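Local coordinates for 3-oxoacyl-[acyl-carrier-protein] reductase (Sinorhizobium meliloti, PDB 3U9L), which is probably an NADPH-dependent 3-oxoacyl-[acyl-carrier-protein] reductase of the short-chain dehydrogenase/reductase family, reducing a keto group with hydride from the nicotinamide, at residues 153-157 and 223-227; 95-99 and 114-118. All coordinates share one frame; numbering follows the deposited sequence.

Contact 1 (153-157 and 223-227); sequences TPPYL and LGEEI
Leu223, in the first turn of its helix, meets the outer part of the Tyr156 ring through one methyl branch. Its CG lies anti to the backbone N (chi1 179°), which carries the branched end forward until CD2 stands 3.9 Å from Tyr156 CE1 and equally near the hydroxyl oxygen. The approach is oblique, and a leucine suits it because its apolar side chain is long enough to bring that single methyl to both ring carbon and phenol oxygen. The hydroxyl's polar need is met by the side-chain amide of Asn220, which lies outside the two segments. At Gly224 bare backbone runs beside the ring, with Gly224 N 3.8 Å from Tyr156 CE2. One helical turn beyond Leu223, Ile227 gives its N-H to Leu223 O (2.7 Å) and presents both branches to the loop. Its CD1 lies over a face of Tyr156 in a CH-pi contact, 4.2 Å from the ring centroid and 24° off the normal, displaced toward the CG side. The same methyl rests on the proline ring of Pro155, 3.8 Å from Pro155 CB, while CG2 turns to Pro154 and reaches its CB at 3.6 Å. A beta-branched residue is apt here, since two diverging arms can serve three neighbours, and the consecutive prolines offer rigid, apolar edges. Helix 223-233 belongs to the segment between strand 183-190 and helix 242-252, the variable region that commonly shapes the substrate side in this family. It packs against the loop between strand 139-144 and helix 158-179, whose Phe161 touches Pro154; from helix 158-179 of the second subunit, Gln173 bonds to the carbonyl of Pro154 and Glu177 to the N-H of Tyr156.

Contact 2 (95-99 and 114-118); sequences AGHMV and LYDIN
Extended backbone at Gly96 and His97 passes close beside a helical turn, with Gly96 CA 4.9 Å from Asn118 CA, where the helix widens into a pi-type turn at 116-118. With CG anti to its carbonyl carbon (chi1 -75°), Asn118 swings its amide to the loop and grips His97 by both backbone groups. Asn118 ND2 donates to His97 O at 2.9 Å, nearly straight at 177° and in the carbonyl plane, while Asn118 OD1 accepts from His97 N at 3.2 Å along a more bent path. ND2 also donates to Leu114 O, from above that carbonyl's plane; these three bonds together set the amide's orientation, and asparagine suits the place by offering donor and acceptor side by side. Ile117 and Leu114 bring apolar branches alongside this polar clasp. Ile117 CD1 comes obliquely to the imidazole, 3.6 Å from His97 ND1, a buried nitrogen for which the model offers no partner, and its CG2 lies against the aliphatic His97 CB. Val99 CG1 and Leu114 CD2 meet tip to tip at 3.9 Å. A water between Asn118 O (2.8 Å) and Ala95 O (3.1 Å), within hydrogen-bonding distance of both, bridges helix and loop. Ala95 and Gly96 end the NNAG-like motif of classical short-chain dehydrogenases. In those enzymes an asparagine of the following helix, at a comparable bend, completes the Asn-Ser-Tyr-Lys tetrad, its main-chain carbonyl holding a proton-relay water; Asn118 is consistent with that role.

In the fold
From the N terminus, the chain passes through the first strands of the parallel Rossmann-type sheet before contact 2 forms: the loop after strand 90-93 turns back onto helix 108-136, closing 14 intervening residues. Strand 139-144 follows, and its exit loop supplies 153-157. Contact 1 then closes a longer excursion of 65 residues, through helix 158-179, strand 183-190 and the partly unmodelled region beyond it. The two contacts are in series, neither nested nor crossed, with centres about 18 Å apart. They nevertheless touch, since Leu157 packs on Met98 (selenomethionine in the crystal) and Val99, linking the loops at the C-terminal ends of two neighbouring central strands.

Contact 1 (153-157 and 223-227)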
ATOM      1  N   THR A 153      11.871   6.585   6.524  1.00 20.79           N
ATOM      2  CA  THR A 153      11.836   5.155   6.865  1.00 20.88           C
ATOM      3  C   THR A 153      13.170   4.455   6.547  1.00 19.87           C
ATOM      4  O   THR A 153      13.998   4.940   5.764  1.00 19.92           O
ATOM      5  CB  THR A 153      10.776   4.402   5.997  1.00 24.00           C
ATOM      6  OG1 THR A 153      11.054   4.719   4.641  1.00 23.58           O
ATOM      7  CG2 THR A 153       9.371   4.813   6.252  1.00 24.05           C
ATOM      8  N   PRO A 154      13.406   3.303   7.172  1.00 21.04           N
ATOM      9  CA  PRO A 154      14.594   2.505   6.783  1.00 20.46           C
ATOM     10  C   PRO A 154      14.303   1.621   5.546  1.00 21.29           C
ATOM     11  O   PRO A 154      13.170   1.255   5.272  1.00 20.32           O
ATOM     12  CB  PRO A 154      14.839   1.603   8.007  1.00 20.41           C
ATOM     13  CG  PRO A 154      13.407   1.483   8.684  1.00 20.45           C
ATOM     14  CD  PRO A 154      12.658   2.755   8.312  1.00 18.51           C
ATOM     15  N   PRO A 155      15.349   1.254   4.806  1.00 19.13           N
ATOM     16  CA  PRO A 155      15.184   0.227   3.782  1.00 19.00           C
ATOM     17  C   PRO A 155      15.016  -1.152   4.450  1.00 18.58           C
ATOM     18  O   PRO A 155      15.170  -1.249   5.666  1.00 19.08           O
ATOM     19  CB  PRO A 155      16.533   0.290   3.019  1.00 19.04           C
ATOM     20  CG  PRO A 155      17.172   1.576   3.452  1.00 20.08           C
ATOM     21  CD  PRO A 155      16.689   1.845   4.819  1.00 19.54           C
ATOM     22  N   TYR A 156      14.778  -2.201   3.681  1.00 17.11           N
ATOM     23  CA  TYR A 156      14.817  -3.580   4.197  1.00 17.95           C
ATOM     24  C   TYR A 156      13.609  -4.033   4.951  1.00 18.71           C
ATOM     25  O   TYR A 156      13.694  -5.045   5.664  1.00 18.88           O
ATOM     26  CB  TYR A 156      16.104  -3.915   5.034  1.00 17.65           C
ATOM     27  CG  TYR A 156      17.289  -4.317   4.166  1.00 18.68           C
ATOM     28  CD1 TYR A 156      17.459  -3.753   2.912  1.00 18.43           C
ATOM     29  CD2 TYR A 156      18.282  -5.212   4.626  1.00 19.58           C
ATOM     30  CE1 TYR A 156      18.565  -4.090   2.089  1.00 19.69           C
ATOM     31  CE2 TYR A 156      19.416  -5.560   3.795  1.00 20.30           C
ATOM     32  CZ  TYR A 156      19.527  -4.994   2.534  1.00 19.47           C
ATOM     33  OH  TYR A 156      20.564  -5.268   1.675  1.00 20.23           O
ATOM     34  N   LEU A 157      12.487  -3.325   4.807  1.00 18.11           N
ATOM     35  CA  LEU A 157      11.215  -3.851   5.334  1.00 19.03           C
ATOM     36  C   LEU A 157      10.102  -3.760   4.264  1.00 18.30           C
ATOM     37  O   LEU A 157       8.937  -3.642   4.614  1.00 18.50           O
ATOM     38  CB  LEU A 157      10.775  -3.124   6.616  1.00 18.58           C
ATOM     39  CG  LEU A 157      11.627  -3.351   7.882  1.00 20.68           C
ATOM     40  CD1 LEU A 157      12.738  -2.340   7.908  1.00 20.19           C
ATOM     41  CD2 LEU A 157      10.749  -3.283   9.179  1.00 20.50           C
ATOM     42  N   LEU A 223      24.756  -3.962   5.178  1.00 20.67           N
ATOM     43  CA  LEU A 223      23.718  -2.923   5.169  1.00 20.98           C
ATOM     44  C   LEU A 223      22.588  -3.231   6.144  1.00 20.24           C
ATOM     45  O   LEU A 223      22.109  -2.339   6.846  1.00 19.83           O
ATOM     46  CB  LEU A 223      23.166  -2.699   3.738  1.00 21.21           C
ATOM     47  CG  LEU A 223      22.049  -1.649   3.617  1.00 21.38           C
ATOM     48  CD1 LEU A 223      22.541  -0.313   4.107  1.00 20.82           C
ATOM     49  CD2 LEU A 223      21.513  -1.548   2.141  1.00 19.83           C
ATOM     50  N   GLY A 224      22.177  -4.498   6.197  1.00 19.63           N
ATOM     51  CA  GLY A 224      21.213  -4.961   7.173  1.00 19.54           C
ATOM     52  C   GLY A 224      21.524  -4.518   8.604  1.00 22.17           C
ATOM     53  O   GLY A 224      20.740  -3.816   9.239  1.00 18.80           O
ATOM     54  N   GLU A 225      22.715  -4.894   9.114  1.00 21.79           N
ATOM     55  CA  GLU A 225      23.085  -4.495  10.465  1.00 21.30           C
ATOM     56  C   GLU A 225      23.274  -2.996  10.625  1.00 20.62           C
ATOM     57  O   GLU A 225      23.031  -2.448  11.690  1.00 21.05           O
ATOM     58  CB  GLU A 225      24.394  -5.179  10.877  1.00 22.10           C
ATOM     59  CG  GLU A 225      24.194  -6.664  11.058  1.00 24.41           C
ATOM     60  CD  GLU A 225      23.161  -6.997  12.162  1.00 28.35           C
ATOM     61  OE1 GLU A 225      22.610  -8.117  12.075  1.00 32.99           O
ATOM     62  OE2 GLU A 225      22.898  -6.163  13.099  1.00 28.13           O
ATOM     63  N   GLU A 226      23.811  -2.371   9.589  1.00 19.57           N
ATOM     64  CA  GLU A 226      24.014  -0.947   9.557  1.00 22.07           C
ATOM     65  C   GLU A 226      22.644  -0.241   9.727  1.00 22.23           C
ATOM     66  O   GLU A 226      22.520   0.741  10.467  1.00 21.67           O
ATOM     67  CB  GLU A 226      24.628  -0.621   8.201  1.00 22.72           C
ATOM     68  CG  GLU A 226      25.023   0.819   7.890  1.00 29.41           C
ATOM     69  CD  GLU A 226      25.743   0.952   6.487  1.00 30.27           C
ATOM     70  OE1 GLU A 226      25.789  -0.058   5.754  1.00 29.73           O
ATOM     71  OE2 GLU A 226      26.259   2.047   6.092  1.00 33.51           O
ATOM     72  N   ILE A 227      21.625  -0.740   9.023  1.00 19.89           N
ATOM     73  CA  ILE A 227      20.281  -0.160   9.167  1.00 20.54           C
ATOM     74  C   ILE A 227      19.740  -0.378  10.594  1.00 21.24           C
ATOM     75  O   ILE A 227      19.227   0.552  11.233  1.00 20.97           O
ATOM     76  CB  ILE A 227      19.281  -0.760   8.135  1.00 18.06           C
ATOM     77  CG1 ILE A 227      19.620  -0.273   6.700  1.00 19.36           C
ATOM     78  CG2 ILE A 227      17.848  -0.389   8.531  1.00 19.41           C
ATOM     79  CD1 ILE A 227      19.015  -1.120   5.595  1.00 18.70           C
TER

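Contact 2 (95-99 and 114-118)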
ATOM      1  N   ALA A  95      -4.268  -6.114  14.492  1.00 23.66           N
ATOM      2  CA  ALA A  95      -3.455  -7.249  13.971  1.00 27.63           C
ATOM      3  C   ALA A  95      -2.363  -6.819  12.935  1.00 28.08           C
ATOM      4  O   ALA A  95      -2.655  -6.086  11.979  1.00 28.53           O
ATOM      5  CB  ALA A  95      -4.400  -8.408  13.399  1.00 25.54           C
ATOM      6  N   GLY A  96      -1.120  -7.280  13.100  1.00 30.45           N
ATOM      7  CA  GLY A  96      -0.026  -6.904  12.209  1.00 30.41           C
ATOM      8  C   GLY A  96       1.187  -7.816  12.355  1.00 33.39           C
ATOM      9  O   GLY A  96       1.210  -8.710  13.214  1.00 38.46           O
ATOM     10  N   HIS A  97       2.193  -7.636  11.518  1.00 32.52           N
ATOM     11  CA  HIS A  97       3.377  -8.523  11.560  1.00 33.90           C
ATOM     12  C   HIS A  97       4.356  -7.996  10.534  1.00 33.25           C
ATOM     13  O   HIS A  97       3.928  -7.714   9.395  1.00 29.41           O
ATOM     14  CB  HIS A  97       3.025  -9.977  11.157  1.00 33.30           C
ATOM     15  CG  HIS A  97       4.219 -10.887  11.038  1.00 33.94           C
ATOM     16  ND1 HIS A  97       4.568 -11.524   9.856  1.00 34.64           N
ATOM     17  CD2 HIS A  97       5.157 -11.261  11.950  1.00 35.02           C
ATOM     18  CE1 HIS A  97       5.668 -12.242  10.043  1.00 32.03           C
ATOM     19  NE2 HIS A  97       6.041 -12.098  11.309  1.00 34.63           N
HETATM   20  N   MSE A  98       5.622  -7.864  10.949  1.00 27.94           N
HETATM   21  CA  MSE A  98       6.662  -7.296  10.124  1.00 31.76           C
HETATM   22  C   MSE A  98       7.837  -8.255   9.752  1.00 31.38           C
HETATM   23  O   MSE A  98       7.914  -9.377  10.271  1.00 31.03           O
HETATM   24  CB  MSE A  98       7.172  -6.007  10.780  1.00 32.20           C
HETATM   25  CG  MSE A  98       8.325  -6.074  11.732  1.00 34.94           C
HETATM   26 SE   MSE A  98       8.173  -4.244  12.627  1.00 73.01          SE
HETATM   27  CE  MSE A  98      10.086  -3.667  12.618  1.00 36.92           C
ATOM     28  N   VAL A  99       8.712  -7.804   8.845  1.00 28.39           N
ATOM     29  CA  VAL A  99       9.825  -8.627   8.337  1.00 25.85           C
ATOM     30  C   VAL A  99      10.991  -7.723   8.010  1.00 24.63           C
ATOM     31  O   VAL A  99      10.806  -6.508   7.855  1.00 23.84           O
ATOM     32  CB  VAL A  99       9.454  -9.400   7.063  1.00 25.79           C
ATOM     33  CG1 VAL A  99       8.258 -10.346   7.297  1.00 26.91           C
ATOM     34  CG2 VAL A  99       9.133  -8.444   5.957  1.00 23.19           C
ATOM     35  N   LEU A 114       2.119 -11.229   3.773  1.00 19.05           N
ATOM     36  CA  LEU A 114       2.188 -10.010   4.531  1.00 19.92           C
ATOM     37  C   LEU A 114       0.902  -9.183   4.330  1.00 19.41           C
ATOM     38  O   LEU A 114       0.278  -8.847   5.266  1.00 19.07           O
ATOM     39  CB  LEU A 114       3.492  -9.293   4.288  1.00 21.12           C
ATOM     40  CG  LEU A 114       4.696  -9.644   5.161  1.00 23.95           C
ATOM     41  CD1 LEU A 114       4.596  -9.031   6.486  1.00 24.22           C
ATOM     42  CD2 LEU A 114       5.026 -11.074   5.251  1.00 22.12           C
ATOM     43  N   TYR A 115       0.537  -8.946   3.083  1.00 18.73           N
ATOM     44  CA  TYR A 115      -0.723  -8.371   2.733  1.00 18.66           C
ATOM     45  C   TYR A 115      -1.901  -9.071   3.443  1.00 19.69           C
ATOM     46  O   TYR A 115      -2.752  -8.428   3.963  1.00 19.45           O
ATOM     47  CB  TYR A 115      -0.942  -8.372   1.237  1.00 17.91           C
ATOM     48  CG  TYR A 115      -1.857  -7.305   0.744  1.00 19.64           C
ATOM     49  CD1 TYR A 115      -1.499  -5.990   0.818  1.00 18.67           C
ATOM     50  CD2 TYR A 115      -3.066  -7.605   0.176  1.00 18.86           C
ATOM     51  CE1 TYR A 115      -2.292  -5.031   0.367  1.00 20.43           C
ATOM     52  CE2 TYR A 115      -3.872  -6.642  -0.282  1.00 18.61           C
ATOM     53  CZ  TYR A 115      -3.482  -5.359  -0.192  1.00 20.32           C
ATOM     54  OH  TYR A 115      -4.254  -4.381  -0.616  1.00 20.98           O
ATOM     55  N   ASP A 116      -1.912 -10.390   3.431  1.00 18.55           N
ATOM     56  CA  ASP A 116      -2.931 -11.154   4.109  1.00 20.09           C
ATOM     57  C   ASP A 116      -2.995 -10.721   5.571  1.00 19.79           C
ATOM     58  O   ASP A 116      -3.982 -10.292   6.054  1.00 19.77           O
ATOM     59  CB  ASP A 116      -2.690 -12.663   4.000  1.00 21.76           C
ATOM     60  CG  ASP A 116      -3.889 -13.505   4.478  1.00 24.63           C
ATOM     61  OD1 ASP A 116      -4.998 -13.062   4.510  1.00 24.97           O
ATOM     62  OD2 ASP A 116      -3.705 -14.649   4.782  1.00 26.32           O
ATOM     63  N   ILE A 117      -1.881 -10.820   6.233  1.00 20.37           N
ATOM     64  CA  ILE A 117      -1.829 -10.477   7.674  1.00 20.41           C
ATOM     65  C   ILE A 117      -2.153  -9.013   8.021  1.00 20.61           C
ATOM     66  O   ILE A 117      -2.817  -8.710   9.030  1.00 20.40           O
ATOM     67  CB  ILE A 117      -0.442 -10.804   8.295  1.00 23.12           C
ATOM     68  CG1 ILE A 117      -0.114 -12.294   8.138  1.00 24.33           C
ATOM     69  CG2 ILE A 117      -0.444 -10.450   9.804  1.00 26.31           C
ATOM     70  CD1 ILE A 117       1.335 -12.705   8.666  1.00 28.75           C
ATOM     71  N   ASN A 118      -1.662  -8.092   7.220  1.00 18.90           N
ATOM     72  CA  ASN A 118      -1.754  -6.689   7.611  1.00 20.36           C
ATOM     73  C   ASN A 118      -2.946  -5.958   6.965  1.00 20.08           C
ATOM     74  O   ASN A 118      -3.402  -4.938   7.482  1.00 20.11           O
ATOM     75  CB  ASN A 118      -0.461  -5.975   7.256  1.00 18.39           C
ATOM     76  CG  ASN A 118       0.701  -6.334   8.221  1.00 21.94           C
ATOM     77  OD1 ASN A 118       0.756  -5.842   9.333  1.00 21.27           O
ATOM     78  ND2 ASN A 118       1.647  -7.156   7.748  1.00 20.12           N
TER
HETATM   79  O   HOH W   1      -1.927  -4.106   9.665  1.00 27.80           O